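Local coordinates for phosphodiesterase (Trypanosoma brucei brucei, PDB 5H2Q), which belongs to the HD-type phosphodiesterase family and folds into an all-helical body that holds a zinc ion and a magnesium ion, at residues Glu209-Tyr214 against Ala303-Lys308; Leu200-Ala205 against Ala240-Asn245; Met195-Leu200 against His229-Met234; Lys308-Asp311 against Met317-Thr320. One frame throughout, in Å; residues are numbered along the deposited sequence.

Interaction 1 of 4, residues Glu209-Tyr214 against Ala303-Lys308; sequences EFLEKY and APFFQK
Near-parallel packing of helix 207-217 on helix 290-312 is carried by L211 and F305, the pair whose CA atoms come nearest across the contact, 7.1 Å apart. L211 CD1 lies 3.7 Å from F305 CD1, and its second methyl, CD2, lies against the helix backbone, 4.0 Å from F305 CA, and touches K308 CD. With CG anti to the backbone N (chi1 175°), L211 extends its isobutyl group across the gap, and F305, turned the same way about its own first torsion, swings its ring in to meet it. The ring presents itself obliquely to CD1. The short segments run in the same direction, their axes 20° apart and no closer than 11.2 Å, so large side chains must span the interval; this is helix-on-helix packing within the helical phosphodiesterase domain. The other side of the F305 ring, CD2 and CE2, packs on I243 and A240, tying the pair to the end of helix 227-242. On the exposed flank the chemistry changes: K308, extended beyond CG, passes L211 at about a right angle and brings NZ to 3.3 Å from E212 OE1, where the bent E212 chain completes a salt bridge whose hydrogen bond is weak.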
loop_
_atom_site.group_PDB
_atom_site.type_symbol
_atom_site.label_atom_id
_atom_site.label_comp_id
_atom_site.label_asym_id
_atom_site.label_seq_id
_atom_site.Cartn_x
_atom_site.Cartn_y
_atom_site.Cartn_z
ATOM N N GLU A 209 -15.599 1.119 8.727
ATOM C CA GLU A 209 -15.286 0.986 10.146
ATOM C C GLU A 209 -14.082 1.902 10.486
ATOM O O GLU A 209 -14.229 2.820 11.297
ATOM C CB GLU A 209 -14.996 -0.470 10.487
ATOM C CG GLU A 209 -14.721 -0.717 11.949
ATOM C CD GLU A 209 -14.062 -2.047 12.240
ATOM O OE1 GLU A 209 -14.252 -3.006 11.455
ATOM O OE2 GLU A 209 -13.397 -2.141 13.293
ATOM N N PHE A 210 -12.919 1.694 9.818
ATOM C CA PHE A 210 -11.758 2.562 10.062
ATOM C C PHE A 210 -11.995 4.020 9.745
ATOM O O PHE A 210 -11.559 4.868 10.530
ATOM C CB PHE A 210 -10.525 2.054 9.321
ATOM C CG PHE A 210 -9.947 0.880 10.046
ATOM C CD1 PHE A 210 -9.063 1.061 11.108
ATOM C CD2 PHE A 210 -10.272 -0.419 9.667
ATOM C CE1 PHE A 210 -8.523 -0.038 11.786
ATOM C CE2 PHE A 210 -9.721 -1.515 10.335
ATOM C CZ PHE A 210 -8.857 -1.318 11.396
ATOM N N LEU A 211 -12.656 4.320 8.595
ATOM C CA LEU A 211 -12.957 5.687 8.172
ATOM C C LEU A 211 -13.827 6.422 9.200
ATOM O O LEU A 211 -13.464 7.516 9.616
ATOM C CB LEU A 211 -13.587 5.770 6.758
ATOM C CG LEU A 211 -14.044 7.191 6.291
ATOM C CD1 LEU A 211 -12.868 8.182 6.260
ATOM C CD2 LEU A 211 -14.736 7.154 4.947
ATOM N N GLU A 212 -14.953 5.830 9.603
ATOM C CA GLU A 212 -15.839 6.506 10.553
ATOM C C GLU A 212 -15.227 6.583 11.968
ATOM O O GLU A 212 -15.428 7.602 12.637
ATOM C CB GLU A 212 -17.266 5.921 10.532
ATOM C CG GLU A 212 -17.986 6.126 9.194
ATOM C CD GLU A 212 -18.161 7.523 8.617
ATOM O OE1 GLU A 212 -18.189 7.643 7.370
ATOM O OE2 GLU A 212 -18.285 8.495 9.397
ATOM N N LYS A 213 -14.406 5.577 12.380
ATOM C CA LYS A 213 -13.713 5.599 13.673
ATOM C C LYS A 213 -12.724 6.778 13.735
ATOM O O LYS A 213 -12.610 7.435 14.776
ATOM C CB LYS A 213 -13.004 4.270 13.977
ATOM C CG LYS A 213 -12.548 4.156 15.430
ATOM C CD LYS A 213 -11.757 2.894 15.746
ATOM C CE LYS A 213 -11.153 3.005 17.131
ATOM N NZ LYS A 213 -10.336 1.819 17.497
ATOM N N TYR A 214 -12.057 7.074 12.611
ATOM C CA TYR A 214 -11.116 8.183 12.516
ATOM C C TYR A 214 -11.868 9.508 12.584
ATOM O O TYR A 214 -11.499 10.371 13.380
ATOM C CB TYR A 214 -10.297 8.083 11.215
ATOM C CG TYR A 214 -9.449 9.293 10.892
ATOM C CD1 TYR A 214 -8.250 9.531 11.566
ATOM C CD2 TYR A 214 -9.794 10.155 9.855
ATOM C CE1 TYR A 214 -7.454 10.634 11.258
ATOM C CE2 TYR A 214 -9.021 11.276 9.557
ATOM C CZ TYR A 214 -7.838 11.500 10.246
ATOM O OH TYR A 214 -7.059 12.590 9.931
ATOM N N ALA A 303 -13.723 8.967 -3.540
ATOM C CA ALA A 303 -14.131 10.362 -3.358
ATOM C C ALA A 303 -14.659 10.659 -1.944
ATOM O O ALA A 303 -14.072 11.558 -1.317
ATOM C CB ALA A 303 -15.113 10.807 -4.441
ATOM N N PRO A 304 -15.624 9.897 -1.341
ATOM C CA PRO A 304 -16.032 10.209 0.040
ATOM C C PRO A 304 -14.882 10.068 1.033
ATOM O O PRO A 304 -14.735 10.913 1.900
ATOM C CB PRO A 304 -17.154 9.191 0.332
ATOM C CG PRO A 304 -17.632 8.771 -1.009
ATOM C CD PRO A 304 -16.434 8.786 -1.885
ATOM N N PHE A 305 -14.034 9.029 0.877
ATOM C CA PHE A 305 -12.898 8.829 1.780
ATOM C C PHE A 305 -11.960 10.064 1.814
ATOM O O PHE A 305 -11.684 10.574 2.900
ATOM C CB PHE A 305 -12.124 7.549 1.402
ATOM C CG PHE A 305 -10.866 7.324 2.204
ATOM C CD1 PHE A 305 -10.917 6.723 3.452
ATOM C CD2 PHE A 305 -9.631 7.752 1.723
ATOM C CE1 PHE A 305 -9.745 6.497 4.188
ATOM C CE2 PHE A 305 -8.459 7.529 2.459
ATOM C CZ PHE A 305 -8.526 6.900 3.681
ATOM N N PHE A 306 -11.470 10.514 0.650
ATOM C CA PHE A 306 -10.512 11.628 0.604
ATOM C C PHE A 306 -11.157 12.950 0.982
ATOM O O PHE A 306 -10.566 13.706 1.745
ATOM C CB PHE A 306 -9.816 11.731 -0.741
ATOM C CG PHE A 306 -8.758 10.664 -0.956
ATOM C CD1 PHE A 306 -7.501 10.776 -0.366
ATOM C CD2 PHE A 306 -8.999 9.586 -1.797
ATOM C CE1 PHE A 306 -6.512 9.805 -0.594
ATOM C CE2 PHE A 306 -8.013 8.608 -2.016
ATOM C CZ PHE A 306 -6.768 8.744 -1.438
ATOM N N GLN A 307 -12.384 13.216 0.490
ATOM C CA GLN A 307 -13.077 14.455 0.854
ATOM C C GLN A 307 -13.228 14.586 2.374
ATOM O O GLN A 307 -12.923 15.648 2.913
ATOM C CB GLN A 307 -14.457 14.541 0.136
ATOM C CG GLN A 307 -15.226 15.856 0.353
ATOM C CD GLN A 307 -14.614 17.006 -0.409
ATOM O OE1 GLN A 307 -14.778 17.139 -1.628
ATOM N NE2 GLN A 307 -13.884 17.859 0.294
ATOM N N LYS A 308 -13.669 13.507 3.055
ATOM C CA LYS A 308 -13.930 13.460 4.496
ATOM C C LYS A 308 -12.651 13.605 5.332
ATOM O O LYS A 308 -12.667 14.299 6.357
ATOM C CB LYS A 308 -14.683 12.185 4.897
ATOM C CG LYS A 308 -16.153 12.138 4.442
ATOM C CD LYS A 308 -16.741 10.739 4.687
ATOM C CE LYS A 308 -18.204 10.621 4.316
ATOM N NZ LYS A 308 -18.704 9.229 4.522
#

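Interaction 2 of 4, residues Leu200-Ala205 against Ala240-Asn245; sequences LATDMA and AGDISN. With ZN (zinc ion), chain C; LLI ((4~{a}~{S},8~{a}~{R})-2-cycloheptyl-4-[4-methoxy-3-[2-(2-oxidanylideneimidazolidin-1-yl)ethoxy]phenyl]-4~{a},5,8,8~{a}-tetrahydrophthalazin-1-one), chain E.
D242 OD2, which rests against T202 CB at 3.5 Å, accepts hydrogen bonds from two waters. Water 1 donates to D242 OD2 over 2.7 Å and also to the T202 carbonyl oxygen, joining the segments 200-205 and 240-245 by a single water; water 2 is itself a zinc ligand. The other carboxylate oxygen, D242 OD1, binds the zinc ion directly at 2.2 Å, where H92, H128, D129 and waters 2 and 3 complete the site. T202 meets the carboxylate through carbon, CB and CG2, its side chain standing at about a right angle to that of D242. Its hydroxyl is occupied by V199 O, one turn back. Away from the zinc the polar character gives way to an apolar wall of the LLI pocket: M204, bent at chi2 and chi3, brings CE to 4.2 Å from I243 CG2. M204 CG lies 3.4 Å from LLI O20, and I243 CG2 lies 3.8 Å from LLI C16. M204 is the middle residue of an Asx turn, in which D203 OD1 accepts from A205 N at 3.0 Å, met from above the carboxylate plane. The two oxygens of D242 therefore divide the work, one ligating zinc and the other ordering water. Zinc probably polarises water 2 and makes it a stronger donor to OD2, which would help fix the rotation of the carboxylate.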
loop_
_atom_site.group_PDB
_atom_site.type_symbol
_atom_site.label_atom_id
_atom_site.label_comp_id
_atom_site.label_asym_id
_atom_site.label_seq_id
_atom_site.Cartn_x
_atom_site.Cartn_y
_atom_site.Cartn_z
ATOM N N LEU A 200 -3.534 -4.643 9.203
ATOM C CA LEU A 200 -4.893 -5.156 9.441
ATOM C C LEU A 200 -5.973 -4.155 8.994
ATOM O O LEU A 200 -7.045 -4.569 8.546
ATOM C CB LEU A 200 -5.069 -5.558 10.902
ATOM C CG LEU A 200 -4.166 -6.707 11.424
ATOM C CD1 LEU A 200 -4.395 -6.924 12.905
ATOM C CD2 LEU A 200 -4.437 -8.028 10.686
ATOM N N ALA A 201 -5.671 -2.851 9.057
ATOM C CA ALA A 201 -6.563 -1.780 8.603
ATOM C C ALA A 201 -6.793 -1.716 7.084
ATOM O O ALA A 201 -7.657 -0.947 6.623
ATOM C CB ALA A 201 -6.056 -0.445 9.095
ATOM N N THR A 202 -5.977 -2.464 6.289
ATOM C CA THR A 202 -6.105 -2.473 4.838
ATOM C C THR A 202 -7.209 -3.404 4.314
ATOM O O THR A 202 -7.434 -3.417 3.109
ATOM C CB THR A 202 -4.780 -2.753 4.138
ATOM O OG1 THR A 202 -4.391 -4.079 4.458
ATOM C CG2 THR A 202 -3.699 -1.730 4.515
ATOM N N ASP A 203 -7.857 -4.190 5.199
ATOM C CA ASP A 203 -8.944 -5.083 4.778
ATOM C C ASP A 203 -10.138 -4.161 4.391
ATOM O O ASP A 203 -10.732 -3.529 5.275
ATOM C CB ASP A 203 -9.330 -6.077 5.901
ATOM C CG ASP A 203 -10.480 -6.974 5.502
ATOM O OD1 ASP A 203 -10.980 -6.817 4.375
ATOM O OD2 ASP A 203 -10.822 -7.883 6.292
ATOM N N MET A 204 -10.479 -4.099 3.091
ATOM C CA MET A 204 -11.561 -3.207 2.610
ATOM C C MET A 204 -12.964 -3.564 3.146
ATOM O O MET A 204 -13.855 -2.706 3.110
ATOM C CB MET A 204 -11.584 -3.074 1.098
ATOM C CG MET A 204 -10.455 -2.259 0.529
ATOM S SD MET A 204 -10.439 -0.548 1.138
ATOM C CE MET A 204 -11.825 0.163 0.287
ATOM N N ALA A 205 -13.143 -4.789 3.690
ATOM C CA ALA A 205 -14.400 -5.175 4.330
ATOM C C ALA A 205 -14.580 -4.281 5.575
ATOM O O ALA A 205 -15.710 -4.054 6.005
ATOM C CB ALA A 205 -14.376 -6.642 4.724
ATOM N N ALA A 240 -5.255 5.262 2.622
ATOM C CA ALA A 240 -5.165 6.263 1.564
ATOM C C ALA A 240 -4.161 5.873 0.494
ATOM O O ALA A 240 -4.457 5.980 -0.689
ATOM C CB ALA A 240 -4.835 7.638 2.144
ATOM N N GLY A 241 -2.997 5.360 0.893
ATOM C CA GLY A 241 -2.045 4.906 -0.106
ATOM C C GLY A 241 -2.600 3.743 -0.906
ATOM O O GLY A 241 -2.464 3.705 -2.126
ATOM N N ASP A 242 -3.315 2.822 -0.228
ATOM C CA ASP A 242 -3.903 1.656 -0.898
ATOM C C ASP A 242 -4.938 2.026 -1.951
ATOM O O ASP A 242 -5.015 1.353 -2.982
ATOM C CB ASP A 242 -4.512 0.716 0.128
ATOM C CG ASP A 242 -3.994 -0.701 0.069
ATOM O OD1 ASP A 242 -3.287 -1.041 -0.927
ATOM O OD2 ASP A 242 -4.384 -1.493 0.939
ATOM N N ILE A 243 -5.717 3.094 -1.706
ATOM C CA ILE A 243 -6.746 3.509 -2.665
ATOM C C ILE A 243 -6.357 4.798 -3.417
ATOM O O ILE A 243 -7.223 5.476 -3.985
ATOM C CB ILE A 243 -8.157 3.578 -2.037
ATOM C CG1 ILE A 243 -8.281 4.677 -0.936
ATOM C CG2 ILE A 243 -8.603 2.199 -1.531
ATOM C CD1 ILE A 243 -9.810 4.824 -0.396
ATOM N N SER A 244 -5.043 5.120 -3.457
ATOM C CA SER A 244 -4.530 6.344 -4.098
ATOM C C SER A 244 -4.383 6.310 -5.636
ATOM O O SER A 244 -4.023 7.334 -6.205
ATOM C CB SER A 244 -3.154 6.690 -3.518
ATOM O OG SER A 244 -2.233 5.702 -3.958
ATOM N N ASN A 245 -4.612 5.174 -6.318
ATOM C CA ASN A 245 -4.427 5.133 -7.782
ATOM C C ASN A 245 -5.329 6.153 -8.492
ATOM O O ASN A 245 -4.955 6.684 -9.530
ATOM C CB ASN A 245 -4.709 3.745 -8.354
ATOM C CG ASN A 245 -3.876 2.589 -7.847
ATOM O OD1 ASN A 245 -4.331 1.444 -7.921
ATOM N ND2 ASN A 245 -2.641 2.827 -7.370
HETATM ZN ZN ZN C . -2.322 -2.950 -1.221
HETATM C C2 LLI E . -9.969 -0.503 -7.999
HETATM C C3 LLI E . -8.699 0.036 -8.298
HETATM O O1 LLI E . -10.931 -0.356 -8.968
HETATM C C12 LLI E . -8.156 -2.507 -3.747
HETATM C C14 LLI E . -8.413 -3.927 -3.180
HETATM C C15 LLI E . -9.832 -4.118 -2.655
HETATM C C16 LLI E . -8.212 -1.453 -2.629
HETATM C C17 LLI E . -7.486 -1.889 -1.379
HETATM C C18 LLI E . -7.367 -4.271 -2.107
HETATM C C19 LLI E . -7.212 -3.163 -1.097
HETATM C C21 LLI E . -12.213 -3.467 -3.087
HETATM C C22 LLI E . -12.987 -4.104 -4.306
HETATM C C23 LLI E . -12.731 -2.049 -2.692
HETATM C C24 LLI E . -14.497 -4.308 -4.169
HETATM C C25 LLI E . -14.203 -1.869 -2.326
HETATM C C26 LLI E . -15.173 -1.829 -3.512
HETATM C C27 LLI E . -15.366 -3.073 -4.395
HETATM C C28 LLI E . -12.243 -0.872 -8.696
HETATM C C29 LLI E . -13.056 -0.676 -9.944
HETATM C C4 LLI E . -10.148 -1.235 -6.833
HETATM C C5 LLI E . -7.633 -0.190 -7.433
HETATM C C6 LLI E . -9.079 -1.456 -5.966
HETATM C C7 LLI E . -7.827 -0.933 -6.280
HETATM O O8 LLI E . -8.626 0.775 -9.449
HETATM C C9 LLI E . -7.328 1.146 -9.924
HETATM C C10 LLI E . -9.285 -2.247 -4.730
HETATM N N11 LLI E . -10.511 -2.709 -4.551
HETATM N N13 LLI E . -10.777 -3.445 -3.426
HETATM O O20 LLI E . -10.096 -4.776 -1.661
HETATM N N30 LLI E . -12.790 -1.696 -10.971
HETATM C C31 LLI E . -12.662 -3.121 -10.655
HETATM C C32 LLI E . -12.263 -1.419 -12.204
HETATM C C33 LLI E . -12.352 -3.738 -12.013
HETATM N N34 LLI E . -11.995 -2.581 -12.819
HETATM O O35 LLI E . -12.115 -0.297 -12.670
HETATM O O HOH W 1 -6.795 -0.849 1.968
HETATM O O HOH W 2 -3.791 -3.857 0.273
HETATM O O HOH W 3 -4.087 -3.327 -2.464
#

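Interaction 3 of 4, residues Met195-Leu200 against His229-Met234; sequences MIDCVL and HRQMTM
C198 SG is the tightly packed point, lying 3.6 Å from M234 CB and equally close to Q231 NE2, while D197 beside it belongs to the looser, partly exposed side. The thiol reaches the groove between Q231 and M234, one turn of helix 227-242, and M234 CE bends back to within 4.1 Å of the same sulfur. Q231 spans both regimes: CG anti to the backbone N (chi1 -175°) and a bend at chi2 bring its amide over the facing helix, where NE2 comes 3.6 Å from D197 CB. The D197 carboxylate plane is turned 86° from that amide, and the two groups are joined through water 4, which donates to D197 OD2 and to Q231 OE1, each at 2.7 Å. S194 OG also bonds to Q231 OE1, and D235 OD1 takes the NE2 end, so both ends of the amide are bonded and its rotation is fixed. The segment axes approach to 9.7 Å and cross at -47°. Helix 115-127 closes the buried side, with T124 against C198 and E117 against M234, and helix 207-217 packs on another flank of helix 227-242 through F210 and Y214.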
loop_
_atom_site.group_PDB
_atom_site.type_symbol
_atom_site.label_atom_id
_atom_site.label_comp_id
_atom_site.label_asym_id
_atom_site.label_seq_id
_atom_site.Cartn_x
_atom_site.Cartn_y
_atom_site.Cartn_z
ATOM N N MET A 195 2.775 -1.262 12.832
ATOM C CA MET A 195 2.869 -1.919 11.513
ATOM C C MET A 195 1.714 -2.923 11.343
ATOM O O MET A 195 0.988 -2.885 10.349
ATOM C CB MET A 195 4.231 -2.627 11.354
ATOM C CG MET A 195 4.298 -3.531 10.133
ATOM S SD MET A 195 5.819 -4.497 10.164
ATOM C CE MET A 195 5.359 -5.789 11.369
ATOM N N ILE A 196 1.550 -3.799 12.333
ATOM C CA ILE A 196 0.523 -4.834 12.331
ATOM C C ILE A 196 -0.873 -4.204 12.271
ATOM O O ILE A 196 -1.648 -4.574 11.378
ATOM C CB ILE A 196 0.760 -5.822 13.527
ATOM C CG1 ILE A 196 2.035 -6.679 13.230
ATOM C CG2 ILE A 196 -0.480 -6.729 13.776
ATOM C CD1 ILE A 196 2.674 -7.354 14.484
ATOM N N ASP A 197 -1.158 -3.169 13.102
ATOM C CA ASP A 197 -2.474 -2.515 13.057
ATOM C C ASP A 197 -2.742 -1.850 11.708
ATOM O O ASP A 197 -3.841 -1.987 11.180
ATOM C CB ASP A 197 -2.664 -1.538 14.227
ATOM C CG ASP A 197 -2.910 -2.201 15.590
ATOM O OD1 ASP A 197 -3.276 -3.400 15.624
ATOM O OD2 ASP A 197 -2.774 -1.512 16.611
ATOM N N CYS A 198 -1.700 -1.246 11.092
ATOM C CA CYS A 198 -1.811 -0.632 9.779
ATOM C C CYS A 198 -2.136 -1.655 8.716
ATOM O O CYS A 198 -2.982 -1.380 7.858
ATOM C CB CYS A 198 -0.535 0.111 9.427
ATOM S SG CYS A 198 -0.374 1.683 10.271
ATOM N N VAL A 199 -1.442 -2.808 8.755
ATOM C CA VAL A 199 -1.703 -3.874 7.772
ATOM C C VAL A 199 -3.123 -4.417 7.954
ATOM O O VAL A 199 -3.851 -4.577 6.966
ATOM C CB VAL A 199 -0.631 -4.984 7.782
ATOM C CG1 VAL A 199 -0.993 -6.131 6.817
ATOM C CG2 VAL A 199 0.740 -4.391 7.449
ATOM N N LEU A 200 -3.534 -4.643 9.203
ATOM C CA LEU A 200 -4.893 -5.156 9.441
ATOM C C LEU A 200 -5.973 -4.155 8.994
ATOM O O LEU A 200 -7.045 -4.569 8.546
ATOM C CB LEU A 200 -5.069 -5.558 10.902
ATOM C CG LEU A 200 -4.166 -6.707 11.424
ATOM C CD1 LEU A 200 -4.395 -6.924 12.905
ATOM C CD2 LEU A 200 -4.437 -8.028 10.686
ATOM N N HIS A 229 -5.266 8.450 18.532
ATOM C CA HIS A 229 -5.339 9.467 17.494
ATOM C C HIS A 229 -4.261 9.236 16.418
ATOM O O HIS A 229 -4.596 9.225 15.233
ATOM C CB HIS A 229 -5.210 10.880 18.111
ATOM C CG HIS A 229 -6.493 11.414 18.677
ATOM N ND1 HIS A 229 -7.249 10.683 19.594
ATOM C CD2 HIS A 229 -7.121 12.590 18.436
ATOM C CE1 HIS A 229 -8.302 11.437 19.879
ATOM N NE2 HIS A 229 -8.271 12.596 19.212
ATOM N N ARG A 230 -2.976 9.027 16.829
ATOM C CA ARG A 230 -1.897 8.834 15.844
ATOM C C ARG A 230 -2.037 7.504 15.095
ATOM O O ARG A 230 -1.830 7.485 13.877
ATOM C CB ARG A 230 -0.508 9.002 16.469
ATOM C CG ARG A 230 -0.296 10.399 17.060
ATOM C CD ARG A 230 1.163 10.756 17.332
ATOM N NE ARG A 230 1.867 9.707 18.067
ATOM C CZ ARG A 230 1.858 9.569 19.389
ATOM N NH1 ARG A 230 1.162 10.409 20.149
ATOM N NH2 ARG A 230 2.534 8.584 19.963
ATOM N N GLN A 231 -2.421 6.425 15.802
ATOM C CA GLN A 231 -2.640 5.104 15.178
ATOM C C GLN A 231 -3.757 5.177 14.141
ATOM O O GLN A 231 -3.612 4.640 13.051
ATOM C CB GLN A 231 -2.939 3.990 16.191
ATOM C CG GLN A 231 -3.037 2.590 15.540
ATOM C CD GLN A 231 -1.729 2.143 14.899
ATOM O OE1 GLN A 231 -0.687 2.073 15.563
ATOM N NE2 GLN A 231 -1.743 1.885 13.582
ATOM N N MET A 232 -4.864 5.855 14.470
ATOM C CA MET A 232 -5.940 6.022 13.506
ATOM C C MET A 232 -5.484 6.825 12.292
ATOM O O MET A 232 -5.874 6.492 11.186
ATOM C CB MET A 232 -7.216 6.588 14.166
ATOM C CG MET A 232 -7.962 5.558 15.025
ATOM S SD MET A 232 -8.462 3.992 14.268
ATOM C CE MET A 232 -9.107 4.564 12.716
ATOM N N THR A 233 -4.615 7.857 12.476
ATOM C CA THR A 233 -4.061 8.623 11.372
ATOM C C THR A 233 -3.177 7.673 10.521
ATOM O O THR A 233 -3.239 7.726 9.294
ATOM C CB THR A 233 -3.262 9.834 11.889
ATOM O OG1 THR A 233 -4.130 10.653 12.687
ATOM C CG2 THR A 233 -2.689 10.662 10.772
ATOM N N MET A 234 -2.356 6.838 11.181
ATOM C CA MET A 234 -1.503 5.867 10.467
ATOM C C MET A 234 -2.374 4.893 9.646
ATOM O O MET A 234 -2.090 4.670 8.474
ATOM C CB MET A 234 -0.658 5.063 11.463
ATOM C CG MET A 234 0.409 5.905 12.176
ATOM S SD MET A 234 1.462 4.921 13.240
ATOM C CE MET A 234 2.469 4.065 11.982
HETATM O O HOH W 4 -1.287 0.479 17.656
#

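Interaction 4 of 4, residues Lys308-Asp311 against Met317-Thr320; sequences KIVD and MQWT
V310 fills the first shell with both methyls. CG1 stands 3.3 Å from Q318 OE1, the two side chains crossing at about a right angle; CG2 lies 3.4 Å from the M317 carbonyl oxygen and 4.0 Å from M317 CB. The branch placement explains the split: with CG1 anti to the backbone N (chi1 169°), CG2 lies beside that N and points into the bend of the chain at M317. A second, slacker apolar touch follows on the inner side, I309 CD1 to M317 CE at 4.3 Å. One layer out, the M317 carbonyl is fixed by two donors of one residue, T320 OG1 at 2.6 Å and T320 N at 3.1 Å. The hydroxyl bond is almost straight on the acceptor, with a C=O...donor angle of 164°, so this oxygen is satisfied although it sits against a methyl. Q318 OE1 is positioned from its far end, since NE2 of the same amide is hydrogen-bonded to D322 OD1. Beyond these, F103 of helix 90-105 backs M317 and T320, and F306 presses on the same two residues from within helix 290-312; Q315, in the link, bonds V310 O through NE2. The arrangement is that of consecutive helices joined by a short connection, in which the last turns of helix 290-312 pack on the start of helix 318-334.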
loop_
_atom_site.group_PDB
_atom_site.type_symbol
_atom_site.label_atom_id
_atom_site.label_comp_id
_atom_site.label_asym_id
_atom_site.label_seq_id
_atom_site.Cartn_x
_atom_site.Cartn_y
_atom_site.Cartn_z
ATOM N N LYS A 308 -13.669 13.507 3.055
ATOM C CA LYS A 308 -13.930 13.460 4.496
ATOM C C LYS A 308 -12.651 13.605 5.332
ATOM O O LYS A 308 -12.667 14.299 6.357
ATOM C CB LYS A 308 -14.683 12.185 4.897
ATOM C CG LYS A 308 -16.153 12.138 4.442
ATOM C CD LYS A 308 -16.741 10.739 4.687
ATOM C CE LYS A 308 -18.204 10.621 4.316
ATOM N NZ LYS A 308 -18.704 9.229 4.522
ATOM N N ILE A 309 -11.560 12.917 4.923
ATOM C CA ILE A 309 -10.328 13.005 5.703
ATOM C C ILE A 309 -9.665 14.381 5.527
ATOM O O ILE A 309 -9.133 14.893 6.516
ATOM C CB ILE A 309 -9.348 11.805 5.514
ATOM C CG1 ILE A 309 -8.668 11.839 4.129
ATOM C CG2 ILE A 309 -10.062 10.469 5.812
ATOM C CD1 ILE A 309 -7.625 10.690 3.860
ATOM N N VAL A 310 -9.745 14.981 4.310
ATOM C CA VAL A 310 -9.216 16.314 3.980
ATOM C C VAL A 310 -9.982 17.366 4.801
ATOM O O VAL A 310 -9.357 18.149 5.510
ATOM C CB VAL A 310 -9.187 16.647 2.454
ATOM C CG1 VAL A 310 -8.879 18.123 2.208
ATOM C CG2 VAL A 310 -8.178 15.772 1.708
ATOM N N ASP A 311 -11.333 17.321 4.764
ATOM C CA ASP A 311 -12.183 18.257 5.500
ATOM C C ASP A 311 -12.057 18.153 7.023
ATOM O O ASP A 311 -12.124 19.189 7.684
ATOM C CB ASP A 311 -13.663 18.134 5.061
ATOM C CG ASP A 311 -13.938 18.477 3.602
ATOM O OD1 ASP A 311 -13.018 18.976 2.923
ATOM O OD2 ASP A 311 -15.064 18.209 3.131
ATOM N N MET A 317 -3.722 17.595 1.990
ATOM C CA MET A 317 -3.991 16.534 1.006
ATOM C C MET A 317 -5.178 16.886 0.075
ATOM O O MET A 317 -5.694 16.006 -0.605
ATOM C CB MET A 317 -4.215 15.181 1.705
ATOM C CG MET A 317 -2.919 14.426 2.020
ATOM S SD MET A 317 -3.258 12.991 3.042
ATOM C CE MET A 317 -4.059 11.860 1.761
ATOM N N GLN A 318 -5.558 18.181 -0.014
ATOM C CA GLN A 318 -6.660 18.646 -0.881
ATOM C C GLN A 318 -6.500 18.241 -2.369
ATOM O O GLN A 318 -7.508 17.973 -3.026
ATOM C CB GLN A 318 -6.846 20.181 -0.713
ATOM C CG GLN A 318 -7.933 20.841 -1.595
ATOM C CD GLN A 318 -9.326 20.283 -1.376
ATOM O OE1 GLN A 318 -9.796 20.126 -0.241
ATOM N NE2 GLN A 318 -10.022 19.990 -2.462
ATOM N N TRP A 319 -5.243 18.136 -2.886
ATOM C CA TRP A 319 -4.970 17.751 -4.274
ATOM C C TRP A 319 -5.549 16.368 -4.630
ATOM O O TRP A 319 -5.823 16.112 -5.818
ATOM C CB TRP A 319 -3.459 17.809 -4.595
ATOM C CG TRP A 319 -2.707 16.529 -4.298
ATOM C CD1 TRP A 319 -2.656 15.411 -5.079
ATOM C CD2 TRP A 319 -1.914 16.242 -3.133
ATOM N NE1 TRP A 319 -1.901 14.435 -4.465
ATOM C CE2 TRP A 319 -1.408 14.930 -3.284
ATOM C CE3 TRP A 319 -1.566 16.974 -1.980
ATOM C CZ2 TRP A 319 -0.571 14.332 -2.327
ATOM C CZ3 TRP A 319 -0.743 16.379 -1.027
ATOM C CH2 TRP A 319 -0.268 15.068 -1.196
ATOM N N THR A 320 -5.632 15.464 -3.622
ATOM C CA THR A 320 -6.133 14.083 -3.801
ATOM C C THR A 320 -7.605 14.149 -4.240
ATOM O O THR A 320 -7.995 13.458 -5.180
ATOM C CB THR A 320 -5.940 13.201 -2.554
ATOM O OG1 THR A 320 -6.677 13.710 -1.455
ATOM C CG2 THR A 320 -4.473 12.972 -2.183
#

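All four contacts join helices, or the loops next to them, of one all-helical phosphodiesterase fold. Along the chain the first segments of interactions 3, 2 and 1 come in that order, followed by the second segments in the same order, so these three contacts interlock; interaction 4 comes last. Interactions 2 and 3 share L200 and helix 227-242, with centres 12 Å apart. Interactions 1 and 4 share K308 and helix 290-312, at 10 Å. Interaction 1 joins the two pairs, since F305 CD2 packs 3.6 Å from I243 CD1 and M232 CE meets F210 O. Interactions 3 and 4 are 19 Å apart and do not touch. Packing thus runs continuously from the metal site at interaction 2 outward to the C-terminal helix.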